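Local structure of Lmo1499 protein (Listeria monocytogenes, 4IIW) at residues Y117-I122 with T141-E146. The protein probably acts as a peptidoglycan lytic transglycosylase that cuts nascent glycan strands from within, ending their elongation. Residues are numbered along the deposited sequence; the frame is centred on the assembly and turned at random.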
# COMPACT_ATOMS: atom_id res chain seq x y z
N TYR B 117 -38.86 6.51 -29.79
CA TYR B 117 -37.49 6.93 -30.00
C TYR B 117 -37.35 7.90 -31.17
O TYR B 117 -38.00 7.75 -32.20
CB TYR B 117 -36.58 5.72 -30.24
CG TYR B 117 -35.85 5.24 -29.01
CD1 TYR B 117 -36.51 5.15 -27.80
CD2 TYR B 117 -34.52 4.83 -29.08
CE1 TYR B 117 -35.85 4.70 -26.65
CE2 TYR B 117 -33.84 4.37 -27.93
CZ TYR B 117 -34.52 4.31 -26.72
OH TYR B 117 -33.92 3.88 -25.56
N THR B 118 -36.46 8.87 -30.98
CA THR B 118 -36.12 9.87 -31.99
C THR B 118 -34.91 9.37 -32.76
O THR B 118 -34.25 8.42 -32.34
CB THR B 118 -35.69 11.16 -31.33
OG1 THR B 118 -34.45 10.94 -30.61
CG2 THR B 118 -36.77 11.63 -30.35
N LEU B 119 -34.59 10.03 -33.86
CA LEU B 119 -33.41 9.61 -34.65
C LEU B 119 -32.12 9.70 -33.82
O LEU B 119 -31.22 8.90 -33.99
CB LEU B 119 -33.26 10.44 -35.93
CG LEU B 119 -34.39 10.47 -36.96
CD1 LEU B 119 -33.98 11.38 -38.13
CD2 LEU B 119 -34.75 9.08 -37.47
N ASP B 120 -32.05 10.65 -32.90
CA ASP B 120 -30.83 10.80 -32.09
C ASP B 120 -30.59 9.53 -31.24
O ASP B 120 -29.48 9.02 -31.16
CB ASP B 120 -30.89 12.03 -31.18
CG ASP B 120 -29.51 12.62 -30.91
OD1 ASP B 120 -28.98 13.30 -31.83
OD2 ASP B 120 -28.96 12.43 -29.80
N GLN B 121 -31.67 9.04 -30.63
CA GLN B 121 -31.62 7.86 -29.77
C GLN B 121 -31.36 6.59 -30.58
O GLN B 121 -30.66 5.68 -30.12
CB GLN B 121 -32.93 7.74 -28.96
CG GLN B 121 -33.15 8.89 -28.00
CD GLN B 121 -34.54 8.92 -27.36
OE1 GLN B 121 -35.55 8.71 -28.03
NE2 GLN B 121 -34.59 9.23 -26.08
N ILE B 122 -31.91 6.55 -31.79
CA ILE B 122 -31.68 5.42 -32.68
C ILE B 122 -30.20 5.43 -33.02
O ILE B 122 -29.57 4.38 -33.10
CB ILE B 122 -32.56 5.50 -33.95
CG1 ILE B 122 -34.04 5.36 -33.57
CG2 ILE B 122 -32.19 4.39 -34.97
CD1 ILE B 122 -35.02 5.60 -34.73
N THR B 141 -25.70 10.85 -42.09
CA THR B 141 -26.29 9.98 -43.09
C THR B 141 -27.80 10.12 -43.05
O THR B 141 -28.45 10.25 -44.07
CB THR B 141 -25.90 8.49 -42.89
OG1 THR B 141 -24.49 8.30 -43.07
CG2 THR B 141 -26.62 7.62 -43.89
N MSE B 142 -28.35 10.08 -41.85
CA MSE B 142 -29.79 10.20 -41.67
C MSE B 142 -30.34 11.40 -42.41
O MSE B 142 -31.35 11.28 -43.10
CB MSE B 142 -30.15 10.29 -40.17
CG MSE B 142 -30.11 8.94 -39.45
SE MSE B 142 -30.12 8.98 -37.50
CE MSE B 142 -30.41 7.08 -37.18
N ASP B 143 -29.68 12.55 -42.27
CA ASP B 143 -30.13 13.81 -42.88
C ASP B 143 -29.46 14.13 -44.22
O ASP B 143 -29.70 15.21 -44.77
CB ASP B 143 -29.93 15.00 -41.89
CG ASP B 143 -30.93 14.97 -40.69
OD1 ASP B 143 -31.51 13.90 -40.37
OD2 ASP B 143 -31.13 16.03 -40.05
N ASP B 144 -28.66 13.22 -44.75
CA ASP B 144 -27.98 13.47 -46.03
C ASP B 144 -28.99 13.58 -47.20
O ASP B 144 -29.74 12.64 -47.49
CB ASP B 144 -26.95 12.37 -46.32
CG ASP B 144 -26.21 12.60 -47.63
OD1 ASP B 144 -25.43 13.57 -47.72
OD2 ASP B 144 -26.37 11.78 -48.56
N PRO B 145 -29.03 14.74 -47.88
CA PRO B 145 -29.96 14.92 -49.00
C PRO B 145 -29.98 13.74 -49.98
O PRO B 145 -31.06 13.29 -50.37
CB PRO B 145 -29.46 16.20 -49.67
CG PRO B 145 -28.85 16.97 -48.59
CD PRO B 145 -28.26 15.97 -47.61
N GLU B 146 -28.80 13.26 -50.39
CA GLU B 146 -28.73 12.12 -51.32
C GLU B 146 -29.24 10.82 -50.68
O GLU B 146 -29.89 10.01 -51.34
CB GLU B 146 -27.32 11.88 -51.87
CG GLU B 146 -26.80 12.91 -52.89
CD GLU B 146 -26.29 14.18 -52.25
OE1 GLU B 146 -25.73 14.13 -51.13
OE2 GLU B 146 -26.43 15.25 -52.90
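A small, buried apolar contact joins the first turn of helix 119-129 to the C-terminal part of helix 135-143, with one selenomethionine, Met142, reaching across to Leu119 and Ile122. Only 170 Å² is buried between the two segments, and no hydrogen bond crosses. Met142 runs out extended beyond CG (chi2 166°, chi3 170°), which carries its selenium and methyl to the other helix while the backbones stay apart, with 7.9 Å between the CA atoms of Leu119 and Met142. SE of Met142 lies 3.8 Å from CB of Leu119, and its CE sits 3.9 Å from CG2 of Ile122, the side chains of Met142 and Ile122 crossing at a slant. The carbonyl O of Leu119 is also close, 3.7 Å from SE of Met142, a van der Waals approach. Ile194 and Met197 of helix 190-204 close in on Met142 and Ile122 respectively, while Leu119 also packs on His170 and Leu176. At the margin, CD1 of Leu119 comes within 4.2 Å of OD1 of Asp143, whose other oxygen, OD2, is hydrogen-bonded to His170. The start of helix 119-129 is capped: Thr118 and Gln121 form a capping box, in which Thr118 N donates to Gln121 OE1 at 3.1 Å and Gln121 N returns a weak bond to Thr118 OG1. Glu173 takes the N-H of Leu119. The polar groups bonded here find their partners within their own segment or in His170 and Glu173, and what passes between the two segments is van der Waals contact, depending chiefly on the reach of one long, unbranched side chain.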